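Local coordinates for probable outer membrane protein (Pseudomonas aeruginosa, PDB 3DWO), which probably carries long-chain fatty acids or similar hydrophobic compounds across the outer membrane, as a beta-barrel channel of the FadL family, at residues Ser313-Thr318 with Pro330-Asn335; Thr364-Arg369 with Glu408-Thr413. All coordinates share one frame; numbering follows the deposited sequence.

In the fold
Strand 300-309 of the FadL-type barrel leads into Ser-313 to Thr-318. The chain then makes the small two-strand hairpin 316-321 and 324-330 and returns along Pro-330 to Asn-335. Interaction 1 closes this loop at its base, just before barrel strand 336-346. The next strand, 351-360, ends in the loop that holds Thr-364 to Arg-369. Interaction 2 ties this loop to Glu-408 to Thr-413, at the end of strand 395-411; strand 378-388 comes between them along the chain. The two closures follow in series and neither encloses the other. They touch directly: Thr-332 OG1 meets His-365 NE2, and Tyr-331 O meets Thr-368 OG1, both probable hydrogen bonds.

Interaction 1: Ser313-Thr318 with Pro330-Asn335; sequences SFQDLT and PYTYRN. With C8E ((hydroxyethyloxy)tri(ethyloxy)octane), chain D.
The ring of Tyr-333 has Phe-314 over one face, with CD2 of Phe-314 above its centre. This is an edge-to-face (T-shaped) pair, with planes at 72° and centroids 4.6 Å apart. With Tyr-331 the two rings form an aromatic cluster at the base of a small hairpin in this FadL-family barrel. Tyr-331 carries C3 of a bound C8E detergent over one face, offset toward the rim. CB of Leu-317 lies at the edge of the same ring, in its plane. The rings of Phe-314 and Tyr-331 are nearly parallel but slid apart, so they barely overlap. Their nearest atoms, Phe-314 CE2 and Tyr-331 CD2, are 3.5 Å apart.

Phe-314 is the centre of an inverse gamma turn. Its CG is anti to the backbone N (chi1 -172°), which sets the ring alongside both tyrosines. Tyr-331 and Tyr-333 have CG anti to the carbonyl carbon, and both side chains lie beside that of Phe-314 and point the same way. The detergent's octyl chain lies against this group. Octyl C5 approaches Phe-314 CZ. Leu-317 CD1 meets octyl C7 and, further along, C17 of the polyether part. The hydroxyl of Tyr-331 hydrogen-bonds to Asp-370 and Arg-372.

Asp-316 and Pro-330 form an antiparallel non-hydrogen-bonded pair, with CA atoms 4.1 Å apart. Beyond it the backbones stay joined. Tyr-333 N donates to Phe-314 O at 3.0 Å, in the carbonyl plane. Gln-315 O takes two nearly straight bonds, from Tyr-331 N and Thr-332 N. Both donors stand above its carbonyl plane. The side chain of Gln-315 bends at chi2 (-67°) and crosses Thr-332 obliquely. Its NE2 hydrogen-bonds to Ser-312 O, while OE1 comes 3.4 Å from Thr-332 CG2.

Interaction 2: Thr364-Arg369 with Glu408-Thr413; sequences THNATR and EVPLKT
The loop Thr-364 to Arg-369 makes a tight turn, in which His-365 O accepts from Thr-368 N and Arg-369 N, and it lies against the end of strand 395-411 without pairing with it as a strand. This joins a loop of the FadL-type barrel to barrel strand 395-411, which pairs with strands 378-388 and 423-441.

Arg-369 carries the contact. Its CG is anti to the backbone N, and a bend at chi3 (39°) turns the guanidinium toward the strand. NE and NH2 grip Pro-410 O side-on, at 3.2 Å from NE and 3.1 Å from NH2. This oxygen lies in the guanidinium plane. NH1 donates to Thr-364 OG1, also in that plane. NH2 has a second, very short bond to Asn-366 OD1 at 2.5 Å. These four bonds fix the rotation of the buried guanidinium. Val-409 CB sits over one face, offset toward the rim, and the two side chains cross at about a right angle. Asn-366 crosses Pro-410 obliquely, with OD1 3.7 Å from Pro-410 CG.

The Arg-369 carbonyl makes the second link. A water donates to Asn-366 O and to Arg-369 O, and accepts from Lys-412 N at 2.7 Å. Thr-413 OG1 also donates to Arg-369 O, 2.8 Å away, on a lone pair in the carbonyl plane.

Interaction 1: Ser313-Thr318 with Pro330-Asn335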
loop_
_atom_site.group_PDB
_atom_site.type_symbol
_atom_site.label_atom_id
_atom_site.label_comp_id
_atom_site.label_asym_id
_atom_site.label_seq_id
_atom_site.Cartn_x
_atom_site.Cartn_y
_atom_site.Cartn_z
ATOM N N SER A 313 11.440 3.025 7.552
ATOM C CA SER A 313 12.333 2.042 6.959
ATOM C C SER A 313 12.361 2.209 5.438
ATOM O O SER A 313 13.303 1.771 4.781
ATOM C CB SER A 313 11.905 0.615 7.335
ATOM O OG SER A 313 10.674 0.258 6.733
ATOM N N PHE A 314 11.333 2.839 4.872
ATOM C CA PHE A 314 11.310 3.058 3.430
ATOM C C PHE A 314 12.078 4.344 3.125
ATOM O O PHE A 314 11.493 5.415 2.957
ATOM C CB PHE A 314 9.876 3.175 2.906
ATOM C CG PHE A 314 9.791 3.208 1.406
ATOM C CD1 PHE A 314 10.270 2.136 0.649
ATOM C CD2 PHE A 314 9.251 4.309 0.746
ATOM C CE1 PHE A 314 10.214 2.161 -0.741
ATOM C CE2 PHE A 314 9.189 4.345 -0.652
ATOM C CZ PHE A 314 9.670 3.272 -1.396
ATOM N N GLN A 315 13.399 4.220 3.073
ATOM C CA GLN A 315 14.285 5.344 2.816
ATOM C C GLN A 315 14.490 5.596 1.332
ATOM O O GLN A 315 14.623 6.742 0.902
ATOM C CB GLN A 315 15.639 5.093 3.489
ATOM C CG GLN A 315 15.614 5.276 5.003
ATOM C CD GLN A 315 15.377 6.733 5.384
ATOM O OE1 GLN A 315 16.065 7.623 4.893
ATOM N NE2 GLN A 315 14.402 6.979 6.255
ATOM N N ASP A 316 14.516 4.528 0.544
ATOM C CA ASP A 316 14.715 4.674 -0.892
ATOM C C ASP A 316 14.249 3.457 -1.684
ATOM O O ASP A 316 14.016 2.385 -1.123
ATOM C CB ASP A 316 16.192 4.910 -1.178
ATOM C CG ASP A 316 17.048 3.723 -0.789
ATOM O OD1 ASP A 316 16.911 3.236 0.356
ATOM O OD2 ASP A 316 17.858 3.273 -1.624
ATOM N N LEU A 317 14.113 3.639 -2.993
ATOM C CA LEU A 317 13.717 2.555 -3.882
ATOM C C LEU A 317 14.934 2.399 -4.771
ATOM O O LEU A 317 15.244 3.287 -5.566
ATOM C CB LEU A 317 12.509 2.949 -4.740
ATOM C CG LEU A 317 11.359 1.944 -4.924
ATOM C CD1 LEU A 317 10.624 2.275 -6.214
ATOM C CD2 LEU A 317 11.869 0.518 -4.967
ATOM N N THR A 318 15.634 1.282 -4.642
ATOM C CA THR A 318 16.817 1.092 -5.446
ATOM C C THR A 318 16.735 -0.085 -6.395
ATOM O O THR A 318 16.596 -1.235 -5.974
ATOM C CB THR A 318 18.051 0.915 -4.561
ATOM O OG1 THR A 318 18.120 1.999 -3.632
ATOM C CG2 THR A 318 19.315 0.907 -5.408
ATOM N N PRO A 330 15.554 8.298 -3.689
ATOM C CA PRO A 330 15.244 8.542 -2.276
ATOM C C PRO A 330 13.777 8.883 -2.056
ATOM O O PRO A 330 13.163 9.578 -2.856
ATOM C CB PRO A 330 16.160 9.709 -1.916
ATOM C CG PRO A 330 17.289 9.597 -2.914
ATOM C CD PRO A 330 16.545 9.268 -4.179
ATOM N N TYR A 331 13.213 8.381 -0.968
ATOM C CA TYR A 331 11.828 8.659 -0.647
ATOM C C TYR A 331 11.713 9.132 0.791
ATOM O O TYR A 331 10.826 9.916 1.119
ATOM C CB TYR A 331 10.968 7.419 -0.892
ATOM C CG TYR A 331 10.599 7.248 -2.350
ATOM C CD1 TYR A 331 9.821 8.203 -3.005
ATOM C CD2 TYR A 331 11.041 6.143 -3.080
ATOM C CE1 TYR A 331 9.488 8.066 -4.355
ATOM C CE2 TYR A 331 10.715 5.993 -4.434
ATOM C CZ TYR A 331 9.937 6.955 -5.064
ATOM O OH TYR A 331 9.594 6.802 -6.395
ATOM N N THR A 332 12.627 8.658 1.634
ATOM C CA THR A 332 12.678 9.028 3.049
ATOM C C THR A 332 11.321 9.211 3.731
ATOM O O THR A 332 11.027 10.274 4.274
ATOM C CB THR A 332 13.495 10.324 3.244
ATOM O OG1 THR A 332 12.982 11.343 2.379
ATOM C CG2 THR A 332 14.962 10.085 2.905
ATOM N N TYR A 333 10.498 8.169 3.697
ATOM C CA TYR A 333 9.185 8.200 4.335
ATOM C C TYR A 333 9.332 8.467 5.829
ATOM O O TYR A 333 10.352 8.133 6.427
ATOM C CB TYR A 333 8.485 6.854 4.149
ATOM C CG TYR A 333 7.704 6.706 2.865
ATOM C CD1 TYR A 333 8.001 7.476 1.737
ATOM C CD2 TYR A 333 6.674 5.777 2.774
ATOM C CE1 TYR A 333 7.277 7.320 0.549
ATOM C CE2 TYR A 333 5.951 5.611 1.599
ATOM C CZ TYR A 333 6.252 6.384 0.493
ATOM O OH TYR A 333 5.501 6.225 -0.651
ATOM N N ARG A 334 8.301 9.051 6.426
ATOM C CA ARG A 334 8.301 9.346 7.855
ATOM C C ARG A 334 7.405 8.348 8.587
ATOM O O ARG A 334 6.459 7.806 8.006
ATOM C CB ARG A 334 7.768 10.767 8.109
ATOM C CG ARG A 334 6.348 10.982 7.601
ATOM C CD ARG A 334 5.693 12.280 8.094
ATOM N NE ARG A 334 4.300 12.374 7.634
ATOM C CZ ARG A 334 3.446 13.335 7.982
ATOM N NH1 ARG A 334 3.824 14.308 8.805
ATOM N NH2 ARG A 334 2.204 13.323 7.508
ATOM N N ASN A 335 7.704 8.101 9.859
ATOM C CA ASN A 335 6.874 7.203 10.650
ATOM C C ASN A 335 5.506 7.861 10.715
ATOM O O ASN A 335 5.396 9.083 10.589
ATOM C CB ASN A 335 7.444 7.017 12.050
ATOM C CG ASN A 335 8.714 6.205 12.047
ATOM O OD1 ASN A 335 8.938 5.394 11.145
ATOM N ND2 ASN A 335 9.546 6.400 13.061
HETATM C C1 C8E D . 5.854 8.604 -2.767
HETATM C C2 C8E D . 6.133 7.603 -3.790
HETATM C C3 C8E D . 6.727 6.364 -3.309
HETATM C C4 C8E D . 6.834 5.471 -4.449
HETATM C C5 C8E D . 6.949 4.075 -3.956
HETATM C C6 C8E D . 6.598 3.141 -5.009
HETATM C C7 C8E D . 7.277 1.951 -4.526
HETATM C C8 C8E D . 6.423 0.766 -4.780
HETATM O O9 C8E D . 6.814 -0.450 -5.403
HETATM C C10 C8E D . 7.297 -0.413 -6.732
HETATM C C11 C8E D . 7.624 -1.831 -7.083
HETATM O O12 C8E D . 9.022 -2.095 -6.875
HETATM C C13 C8E D . 9.807 -2.356 -8.079
HETATM C C14 C8E D . 10.448 -1.283 -9.015
HETATM O O15 C8E D . 11.805 -1.129 -9.530
HETATM C C16 C8E D . 12.627 -0.321 -8.662
HETATM C C17 C8E D . 12.611 1.187 -8.979
HETATM O O18 C8E D . 12.139 1.730 -10.230
HETATM C C19 C8E D . 13.183 1.864 -11.232
HETATM C C20 C8E D . 13.530 3.228 -11.935
HETATM O O21 C8E D . 12.912 3.542 -13.193
#

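Interaction 2: Thr364-Arg369 with Glu408-Thr413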
loop_
_atom_site.group_PDB
_atom_site.type_symbol
_atom_site.label_atom_id
_atom_site.label_comp_id
_atom_site.label_asym_id
_atom_site.label_seq_id
_atom_site.Cartn_x
_atom_site.Cartn_y
_atom_site.Cartn_z
ATOM N N THR A 364 4.464 9.951 3.143
ATOM C CA THR A 364 5.154 10.700 2.097
ATOM C C THR A 364 5.407 12.120 2.588
ATOM O O THR A 364 4.788 12.568 3.550
ATOM C CB THR A 364 4.305 10.775 0.806
ATOM O OG1 THR A 364 3.084 11.481 1.074
ATOM C CG2 THR A 364 3.964 9.362 0.298
ATOM N N HIS A 365 6.344 12.815 1.953
ATOM C CA HIS A 365 6.619 14.200 2.312
ATOM C C HIS A 365 6.966 14.962 1.053
ATOM O O HIS A 365 7.450 14.380 0.077
ATOM C CB HIS A 365 7.715 14.325 3.392
ATOM C CG HIS A 365 9.083 13.890 2.967
ATOM N ND1 HIS A 365 10.135 14.773 2.840
ATOM C CD2 HIS A 365 9.599 12.658 2.738
ATOM C CE1 HIS A 365 11.240 14.106 2.558
ATOM N NE2 HIS A 365 10.942 12.821 2.490
ATOM N N ASN A 366 6.672 16.259 1.091
ATOM C CA ASN A 366 6.850 17.188 -0.015
ATOM C C ASN A 366 8.086 17.092 -0.889
ATOM O O ASN A 366 7.979 17.153 -2.114
ATOM C CB ASN A 366 6.726 18.624 0.506
ATOM C CG ASN A 366 5.330 18.943 0.992
ATOM O OD1 ASN A 366 4.442 18.086 0.973
ATOM N ND2 ASN A 366 5.122 20.185 1.431
ATOM N N ALA A 367 9.256 16.961 -0.271
ATOM C CA ALA A 367 10.496 16.899 -1.029
ATOM C C ALA A 367 10.611 15.690 -1.948
ATOM O O ALA A 367 11.251 15.766 -2.998
ATOM C CB ALA A 367 11.689 16.941 -0.069
ATOM N N THR A 368 9.975 14.585 -1.576
ATOM C CA THR A 368 10.088 13.363 -2.373
ATOM C C THR A 368 8.814 12.780 -2.995
ATOM O O THR A 368 8.893 11.883 -3.838
ATOM C CB THR A 368 10.732 12.240 -1.538
ATOM O OG1 THR A 368 9.864 11.903 -0.446
ATOM C CG2 THR A 368 12.076 12.688 -0.973
ATOM N N ARG A 369 7.646 13.262 -2.599
ATOM C CA ARG A 369 6.422 12.701 -3.160
ATOM C C ARG A 369 6.400 12.812 -4.681
ATOM O O ARG A 369 6.756 13.849 -5.247
ATOM C CB ARG A 369 5.192 13.383 -2.573
ATOM C CG ARG A 369 3.860 12.722 -2.958
ATOM C CD ARG A 369 2.763 13.229 -2.046
ATOM N NE ARG A 369 2.975 14.642 -1.807
ATOM C CZ ARG A 369 3.104 15.198 -0.609
ATOM N NH1 ARG A 369 3.032 14.467 0.491
ATOM N NH2 ARG A 369 3.338 16.493 -0.526
ATOM N N GLU A 408 -5.517 17.515 -0.655
ATOM C CA GLU A 408 -4.813 17.811 -1.890
ATOM C C GLU A 408 -3.355 18.078 -1.514
ATOM O O GLU A 408 -3.075 18.879 -0.616
ATOM C CB GLU A 408 -5.439 19.043 -2.541
ATOM C CG GLU A 408 -4.801 19.476 -3.839
ATOM C CD GLU A 408 -5.498 20.682 -4.427
ATOM O OE1 GLU A 408 -6.688 20.564 -4.792
ATOM O OE2 GLU A 408 -4.863 21.750 -4.514
ATOM N N VAL A 409 -2.429 17.399 -2.183
ATOM C CA VAL A 409 -1.015 17.575 -1.880
ATOM C C VAL A 409 -0.202 18.068 -3.054
ATOM O O VAL A 409 -0.568 17.871 -4.211
ATOM C CB VAL A 409 -0.367 16.259 -1.393
ATOM C CG1 VAL A 409 -0.736 16.001 0.060
ATOM C CG2 VAL A 409 -0.824 15.098 -2.284
ATOM N N PRO A 410 0.922 18.730 -2.766
ATOM C CA PRO A 410 1.797 19.250 -3.816
ATOM C C PRO A 410 2.800 18.206 -4.295
ATOM O O PRO A 410 3.161 17.289 -3.561
ATOM C CB PRO A 410 2.488 20.422 -3.131
ATOM C CG PRO A 410 2.653 19.899 -1.720
ATOM C CD PRO A 410 1.301 19.268 -1.444
ATOM N N LEU A 411 3.218 18.344 -5.546
ATOM C CA LEU A 411 4.219 17.479 -6.141
ATOM C C LEU A 411 5.277 18.443 -6.656
ATOM O O LEU A 411 5.006 19.256 -7.539
ATOM C CB LEU A 411 3.637 16.663 -7.299
ATOM C CG LEU A 411 3.082 15.281 -6.946
ATOM C CD1 LEU A 411 2.071 15.397 -5.840
ATOM C CD2 LEU A 411 2.445 14.659 -8.174
ATOM N N LYS A 412 6.472 18.361 -6.082
ATOM C CA LYS A 412 7.580 19.233 -6.454
ATOM C C LYS A 412 8.755 18.359 -6.846
ATOM O O LYS A 412 9.909 18.759 -6.716
ATOM C CB LYS A 412 7.979 20.094 -5.257
ATOM C CG LYS A 412 6.862 20.961 -4.691
ATOM C CD LYS A 412 6.569 22.155 -5.587
ATOM C CE LYS A 412 5.662 23.155 -4.873
ATOM N NZ LYS A 412 5.446 24.395 -5.674
ATOM N N THR A 413 8.439 17.165 -7.330
ATOM C CA THR A 413 9.430 16.173 -7.722
ATOM C C THR A 413 10.527 16.645 -8.674
ATOM O O THR A 413 10.261 17.273 -9.696
ATOM C CB THR A 413 8.737 14.959 -8.362
ATOM O OG1 THR A 413 7.456 14.769 -7.748
ATOM C CG2 THR A 413 9.574 13.700 -8.155
HETATM O O HOH W 1 7.052 16.304 -4.408
#